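Local coordinates for protein exopolygalacturonate lyase (Vibrio vulnificus, PDB 5A29) that probably cleaves polygalacturonate, the backbone of pectin, by beta-elimination as a family 2 polysaccharide lyase, with a manganese ion bound in its metal site, at residues E70-D75 with G551-K556; G131-V136 with N148-H153. One frame throughout, in Å; residues are numbered along the deposited sequence.

Contact 1 (E70-D75 with G551-K556); sequences EWIYPD and GEFAGK
A tight beta hairpin, its type II' turn running from Phe553 to Lys556, meets the edge strand 70-72 of an antiparallel sheet nearly at right angles, the two chain directions lying 82° apart. Trp71 and Phe553 carry the contact. The indole of Trp71 reaches the hairpin because chi1 (-167°) turns CG beside the carbonyl carbon, and CD2 of Phe553 comes down over its face, 3.7 Å from Trp71 CD2. The pair is T-shaped, the phenyl edge directed at the indole with the planes at 77°. At the indole edge, NE1 of Trp71 gives a bent hydrogen bond to the carbonyl O of Glu552 (2.8 Å), a bond that approaches from above the carbonyl plane and fixes the rotation of the ring. The backbones add a second link: Ala554 N donates to Ile72 O at 2.7 Å, and the same oxygen receives a CA-H...O contact from Phe553 CA (3.3 Å). Ile72 covers a face of the phenyl ring, its CB 4.3 Å from the centroid of the Phe553 ring in a CH-pi contact. Past Tyr73, CG of Pro74 rests against Glu552 CB at 3.6 Å, while OE1 of Glu552 has its partner in Asn148. Strand 78-82 flanks strand 70-72 through the backbone pairing of Trp71 with Ala79, and Ile81 touches the indole; helix 561-564 closes in with Asp561 on Trp71 and Glu564 on Phe553.

Contact 2 (G131-V136 with N148-H153); sequences GGHRFV and NKNSVH. With MN (manganese (II) ion), chain C.
A chi1 of -67° at His133 sets its CG anti to the carbonyl carbon, and a chi1 of -166° at Asn150 sets CG anti to the backbone N; together they bring imidazole and amide into contact beside the manganese site. His133 is one of three ligands from this chain, with Glu154 and His196; a water and polar side chains of a bound peptide bind the metal too. It sits in the loop that leads into strand 135-137. Its NE2 binds the manganese ion at 2.1 Å, while ND1, on the far side of the ring, donates to the carbonyl O of His550; the imidazole is thus held at both nitrogens, which fixes its rotation. ND2 of Asn150 lies over one face of this ring, offset toward the rim and 3.3 Å from His133 CD2, with amide and ring planes 59° apart. This is packing and not a hydrogen bond, since NE2 is taken up by the manganese; the amide nitrogen bonds to Gln147 OE1. Val152 adds an apolar touch, its CG2 3.7 Å from His133 CD2. One residue on, the guanidinium of Arg134 has Ser151 CB over one face, 3.6 Å from Arg134 NE; Ser151 itself is the centre of an inverse gamma turn. No direct hydrogen bond joins the two segments, and water takes over that task. One water lies within hydrogen-bonding distance of both His133 O and Asn150 O, with more acceptors around it than protons to give. Another accepts from His133 N at 3.0 Å and donates to Val152 O at 2.8 Å, tying the backbone of the metal ligand to the neighbouring loop. The manganese also carries a water, its oxygen 2.3 Å from the metal.

Contacts 1 and 2 lie on the same side of the chain's centre, their own centres 14 Å apart, and share the four-stranded antiparallel sheet: 70-72 is one outer strand, and 135-137 is third in the order 70-72, 78-82, 135-137, 143-144. Along the chain, 131-136 and 148-153 are nested between 70-75 and 551-556, so the late hairpin returns to strands from the first part of the chain. The two meet directly: Glu552 and Asn148 join the hairpin to the metal-site loop, and Trp71 CB packs on Phe135 CZ. CA of Gly551 lies about 8 Å from the manganese ion, which places the chain's C-terminal part beside the metal site.

Contact 1 (E70-D75 with G551-K556)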
loop_
_atom_site.group_PDB
_atom_site.type_symbol
_atom_site.label_atom_id
_atom_site.label_comp_id
_atom_site.label_asym_id
_atom_site.label_seq_id
_atom_site.Cartn_x
_atom_site.Cartn_y
_atom_site.Cartn_z
ATOM N N GLU A 70 -19.398 -8.593 -9.559
ATOM C CA GLU A 70 -19.068 -9.146 -10.866
ATOM C C GLU A 70 -18.244 -8.189 -11.716
ATOM O O GLU A 70 -18.527 -7.011 -11.775
ATOM C CB GLU A 70 -20.398 -9.421 -11.640
ATOM C CG GLU A 70 -21.171 -10.562 -11.036
ATOM C CD GLU A 70 -22.515 -10.791 -11.734
ATOM O OE1 GLU A 70 -23.026 -9.886 -12.432
ATOM O OE2 GLU A 70 -23.036 -11.897 -11.588
ATOM N N TRP A 71 -17.251 -8.724 -12.422
ATOM C CA TRP A 71 -16.663 -7.946 -13.546
ATOM C C TRP A 71 -17.621 -8.079 -14.732
ATOM O O TRP A 71 -18.072 -9.201 -15.006
ATOM C CB TRP A 71 -15.292 -8.548 -13.963
ATOM C CG TRP A 71 -14.541 -7.605 -14.880
ATOM C CD1 TRP A 71 -14.527 -7.629 -16.235
ATOM C CD2 TRP A 71 -13.741 -6.465 -14.479
ATOM N NE1 TRP A 71 -13.780 -6.555 -16.725
ATOM C CE2 TRP A 71 -13.270 -5.845 -15.666
ATOM C CE3 TRP A 71 -13.371 -5.921 -13.225
ATOM C CZ2 TRP A 71 -12.453 -4.722 -15.654
ATOM C CZ3 TRP A 71 -12.536 -4.788 -13.207
ATOM C CH2 TRP A 71 -12.071 -4.215 -14.414
ATOM N N ILE A 72 -17.914 -6.963 -15.404
ATOM C CA ILE A 72 -18.705 -6.982 -16.624
ATOM C C ILE A 72 -17.794 -6.704 -17.821
ATOM O O ILE A 72 -17.241 -5.605 -17.939
ATOM C CB ILE A 72 -19.797 -5.915 -16.582
ATOM C CG1 ILE A 72 -20.750 -6.237 -15.415
ATOM C CG2 ILE A 72 -20.584 -5.899 -17.919
ATOM C CD1 ILE A 72 -21.691 -5.084 -15.120
ATOM N N TYR A 73 -17.655 -7.686 -18.704
ATOM C CA TYR A 73 -16.870 -7.489 -19.937
ATOM C C TYR A 73 -17.543 -6.654 -21.035
ATOM O O TYR A 73 -18.750 -6.473 -21.007
ATOM C CB TYR A 73 -16.471 -8.834 -20.513
ATOM C CG TYR A 73 -15.474 -9.511 -19.645
ATOM C CD1 TYR A 73 -14.105 -9.288 -19.834
ATOM C CD2 TYR A 73 -15.870 -10.409 -18.664
ATOM C CE1 TYR A 73 -13.165 -9.969 -19.086
ATOM C CE2 TYR A 73 -14.930 -11.074 -17.879
ATOM C CZ TYR A 73 -13.580 -10.809 -18.088
ATOM O OH TYR A 73 -12.632 -11.454 -17.355
ATOM N N PRO A 74 -16.752 -6.124 -21.999
ATOM C CA PRO A 74 -17.429 -5.322 -23.019
ATOM C C PRO A 74 -18.565 -6.094 -23.776
ATOM O O PRO A 74 -19.526 -5.462 -24.192
ATOM C CB PRO A 74 -16.271 -4.876 -23.949
ATOM C CG PRO A 74 -15.058 -4.852 -23.037
ATOM C CD PRO A 74 -15.275 -6.058 -22.126
ATOM N N ASP A 75 -18.448 -7.410 -23.938
ATOM C CA ASP A 75 -19.448 -8.176 -24.701
ATOM C C ASP A 75 -20.653 -8.500 -23.809
ATOM O O ASP A 75 -21.628 -9.095 -24.257
ATOM C CB ASP A 75 -18.856 -9.475 -25.273
ATOM C CG ASP A 75 -18.460 -10.467 -24.187
ATOM O OD1 ASP A 75 -18.214 -10.041 -23.045
ATOM O OD2 ASP A 75 -18.374 -11.678 -24.462
ATOM N N GLY A 551 -8.901 -3.205 -16.179
ATOM C CA GLY A 551 -9.108 -3.762 -17.540
ATOM C C GLY A 551 -10.261 -3.028 -18.188
ATOM O O GLY A 551 -10.515 -1.849 -17.879
ATOM N N GLU A 552 -10.965 -3.710 -19.104
ATOM C CA GLU A 552 -12.123 -3.084 -19.780
ATOM C C GLU A 552 -13.400 -3.526 -19.042
ATOM O O GLU A 552 -13.654 -4.720 -18.882
ATOM C CB GLU A 552 -12.223 -3.517 -21.281
ATOM C CG GLU A 552 -11.053 -3.076 -22.175
ATOM C CD GLU A 552 -9.826 -4.016 -22.142
ATOM O OE1 GLU A 552 -9.952 -5.281 -22.094
ATOM O OE2 GLU A 552 -8.690 -3.474 -22.195
ATOM N N PHE A 553 -14.185 -2.557 -18.620
ATOM C CA PHE A 553 -15.388 -2.853 -17.832
ATOM C C PHE A 553 -16.565 -2.348 -18.637
ATOM O O PHE A 553 -16.680 -1.162 -18.822
ATOM C CB PHE A 553 -15.324 -2.102 -16.481
ATOM C CG PHE A 553 -16.350 -2.585 -15.469
ATOM C CD1 PHE A 553 -17.671 -2.114 -15.519
ATOM C CD2 PHE A 553 -16.016 -3.575 -14.550
ATOM C CE1 PHE A 553 -18.634 -2.594 -14.626
ATOM C CE2 PHE A 553 -16.985 -4.053 -13.651
ATOM C CZ PHE A 553 -18.292 -3.562 -13.697
ATOM N N ALA A 554 -17.433 -3.237 -19.117
ATOM C CA ALA A 554 -18.601 -2.795 -19.928
ATOM C C ALA A 554 -18.146 -1.838 -21.028
ATOM O O ALA A 554 -17.230 -2.157 -21.793
ATOM C CB ALA A 554 -19.637 -2.102 -19.070
ATOM N N GLY A 555 -18.729 -0.645 -21.029
ATOM C CA GLY A 555 -18.458 0.379 -22.052
ATOM C C GLY A 555 -17.117 1.089 -21.917
ATOM O O GLY A 555 -16.764 1.881 -22.787
ATOM N N LYS A 556 -16.353 0.799 -20.848
ATOM C CA LYS A 556 -15.258 1.678 -20.453
ATOM C C LYS A 556 -13.927 0.980 -20.630
ATOM O O LYS A 556 -13.684 -0.037 -20.021
ATOM C CB LYS A 556 -15.427 2.138 -19.001
ATOM C CG LYS A 556 -14.831 3.498 -18.763
ATOM C CD LYS A 556 -14.132 3.517 -17.431
ATOM C CE LYS A 556 -14.339 4.845 -16.745
ATOM N NZ LYS A 556 -15.774 4.947 -16.354
#

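Contact 2 (G131-V136 with N148-H153)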
loop_
_atom_site.group_PDB
_atom_site.type_symbol
_atom_site.label_atom_id
_atom_site.label_comp_id
_atom_site.label_asym_id
_atom_site.label_seq_id
_atom_site.Cartn_x
_atom_site.Cartn_y
_atom_site.Cartn_z
ATOM N N GLY A 131 -3.994 -10.335 -8.592
ATOM C CA GLY A 131 -3.374 -9.036 -8.855
ATOM C C GLY A 131 -4.173 -8.191 -9.818
ATOM O O GLY A 131 -5.374 -8.414 -10.051
ATOM N N GLY A 132 -3.512 -7.174 -10.333
ATOM C CA GLY A 132 -4.187 -6.106 -11.083
ATOM C C GLY A 132 -4.840 -6.527 -12.403
ATOM O O GLY A 132 -5.757 -5.835 -12.887
ATOM N N HIS A 133 -4.383 -7.624 -12.998
ATOM C CA HIS A 133 -4.836 -8.002 -14.378
ATOM C C HIS A 133 -5.098 -9.476 -14.435
ATOM O O HIS A 133 -5.108 -10.062 -15.538
ATOM C CB HIS A 133 -3.744 -7.687 -15.424
ATOM C CG HIS A 133 -3.455 -6.235 -15.638
ATOM N ND1 HIS A 133 -4.422 -5.286 -15.847
ATOM C CD2 HIS A 133 -2.273 -5.581 -15.705
ATOM C CE1 HIS A 133 -3.853 -4.097 -16.035
ATOM N NE2 HIS A 133 -2.545 -4.255 -15.953
ATOM N N ARG A 134 -5.311 -10.132 -13.277
ATOM C CA ARG A 134 -5.693 -11.541 -13.315
ATOM C C ARG A 134 -6.512 -11.927 -12.068
ATOM O O ARG A 134 -6.120 -11.612 -10.952
ATOM C CB ARG A 134 -4.465 -12.481 -13.319
ATOM C CG ARG A 134 -4.732 -13.818 -14.047
ATOM C CD ARG A 134 -4.713 -13.540 -15.555
ATOM N NE ARG A 134 -5.307 -14.584 -16.410
ATOM C CZ ARG A 134 -4.657 -15.674 -16.755
ATOM N NH1 ARG A 134 -3.453 -15.896 -16.234
ATOM N NH2 ARG A 134 -5.218 -16.560 -17.580
ATOM N N PHE A 135 -7.557 -12.737 -12.236
ATOM C CA PHE A 135 -8.280 -13.238 -11.064
ATOM C C PHE A 135 -8.991 -14.558 -11.402
ATOM O O PHE A 135 -8.986 -14.991 -12.554
ATOM C CB PHE A 135 -9.264 -12.162 -10.519
ATOM C CG PHE A 135 -10.426 -11.826 -11.441
ATOM C CD1 PHE A 135 -11.616 -12.587 -11.415
ATOM C CD2 PHE A 135 -10.364 -10.735 -12.293
ATOM C CE1 PHE A 135 -12.718 -12.266 -12.221
ATOM C CE2 PHE A 135 -11.456 -10.412 -13.129
ATOM C CZ PHE A 135 -12.630 -11.176 -13.100
ATOM N N VAL A 136 -9.627 -15.166 -10.405
ATOM C CA VAL A 136 -10.331 -16.459 -10.588
ATOM C C VAL A 136 -11.862 -16.216 -10.643
ATOM O O VAL A 136 -12.394 -15.437 -9.846
ATOM C CB VAL A 136 -9.966 -17.417 -9.471
ATOM C CG1 VAL A 136 -10.650 -18.798 -9.698
ATOM C CG2 VAL A 136 -8.451 -17.651 -9.462
ATOM N N ASN A 148 -8.076 -7.425 -22.004
ATOM C CA ASN A 148 -7.799 -8.166 -23.251
ATOM C C ASN A 148 -6.321 -8.139 -23.673
ATOM O O ASN A 148 -5.722 -7.043 -23.737
ATOM C CB ASN A 148 -8.645 -7.597 -24.387
ATOM C CG ASN A 148 -8.623 -8.496 -25.616
ATOM O OD1 ASN A 148 -8.731 -9.723 -25.506
ATOM N ND2 ASN A 148 -8.436 -7.900 -26.780
ATOM N N LYS A 149 -5.759 -9.335 -23.940
ATOM C CA LYS A 149 -4.367 -9.546 -24.395
ATOM C C LYS A 149 -3.341 -9.135 -23.350
ATOM O O LYS A 149 -2.178 -8.886 -23.663
ATOM C CB LYS A 149 -4.073 -8.789 -25.694
ATOM C CG LYS A 149 -4.917 -9.196 -26.900
ATOM C CD LYS A 149 -4.487 -8.378 -28.113
ATOM C CE LYS A 149 -5.622 -7.523 -28.671
ATOM N NZ LYS A 149 -6.699 -8.352 -29.289
ATOM N N ASN A 150 -3.773 -9.053 -22.096
ATOM C CA ASN A 150 -2.859 -8.669 -21.030
ATOM C C ASN A 150 -3.139 -9.472 -19.758
ATOM O O ASN A 150 -3.333 -8.904 -18.682
ATOM C CB ASN A 150 -2.906 -7.151 -20.777
ATOM C CG ASN A 150 -1.729 -6.681 -19.924
ATOM O OD1 ASN A 150 -0.629 -7.176 -20.099
ATOM N ND2 ASN A 150 -1.974 -5.793 -18.948
ATOM N N SER A 151 -3.145 -10.791 -19.906
ATOM C CA SER A 151 -3.256 -11.693 -18.798
ATOM C C SER A 151 -1.894 -11.889 -18.118
ATOM O O SER A 151 -1.139 -12.824 -18.453
ATOM C CB SER A 151 -3.840 -13.029 -19.279
ATOM O OG SER A 151 -5.185 -12.751 -19.607
ATOM N N VAL A 152 -1.583 -10.998 -17.166
ATOM C CA VAL A 152 -0.258 -10.922 -16.626
ATOM C C VAL A 152 -0.352 -10.787 -15.099
ATOM O O VAL A 152 -1.448 -10.531 -14.585
ATOM C CB VAL A 152 0.501 -9.723 -17.217
ATOM C CG1 VAL A 152 0.674 -9.969 -18.728
ATOM C CG2 VAL A 152 -0.231 -8.381 -16.947
ATOM N N HIS A 153 0.774 -10.992 -14.407
ATOM C CA HIS A 153 0.874 -10.810 -12.950
ATOM C C HIS A 153 1.274 -9.367 -12.662
ATOM O O HIS A 153 2.387 -8.958 -13.077
ATOM C CB HIS A 153 1.963 -11.763 -12.433
ATOM C CG HIS A 153 2.272 -11.619 -10.972
ATOM N ND1 HIS A 153 3.284 -10.818 -10.484
ATOM C CD2 HIS A 153 1.705 -12.214 -9.887
ATOM C CE1 HIS A 153 3.303 -10.892 -9.159
ATOM N NE2 HIS A 153 2.370 -11.758 -8.775
HETATM MN MN MN C . -1.078 -2.731 -15.786
HETATM O O HOH W 1 -2.318 -9.634 -12.106
HETATM O O HOH W 2 -6.066 -9.309 -17.996
HETATM O O HOH W 3 -2.563 -1.533 -14.572
#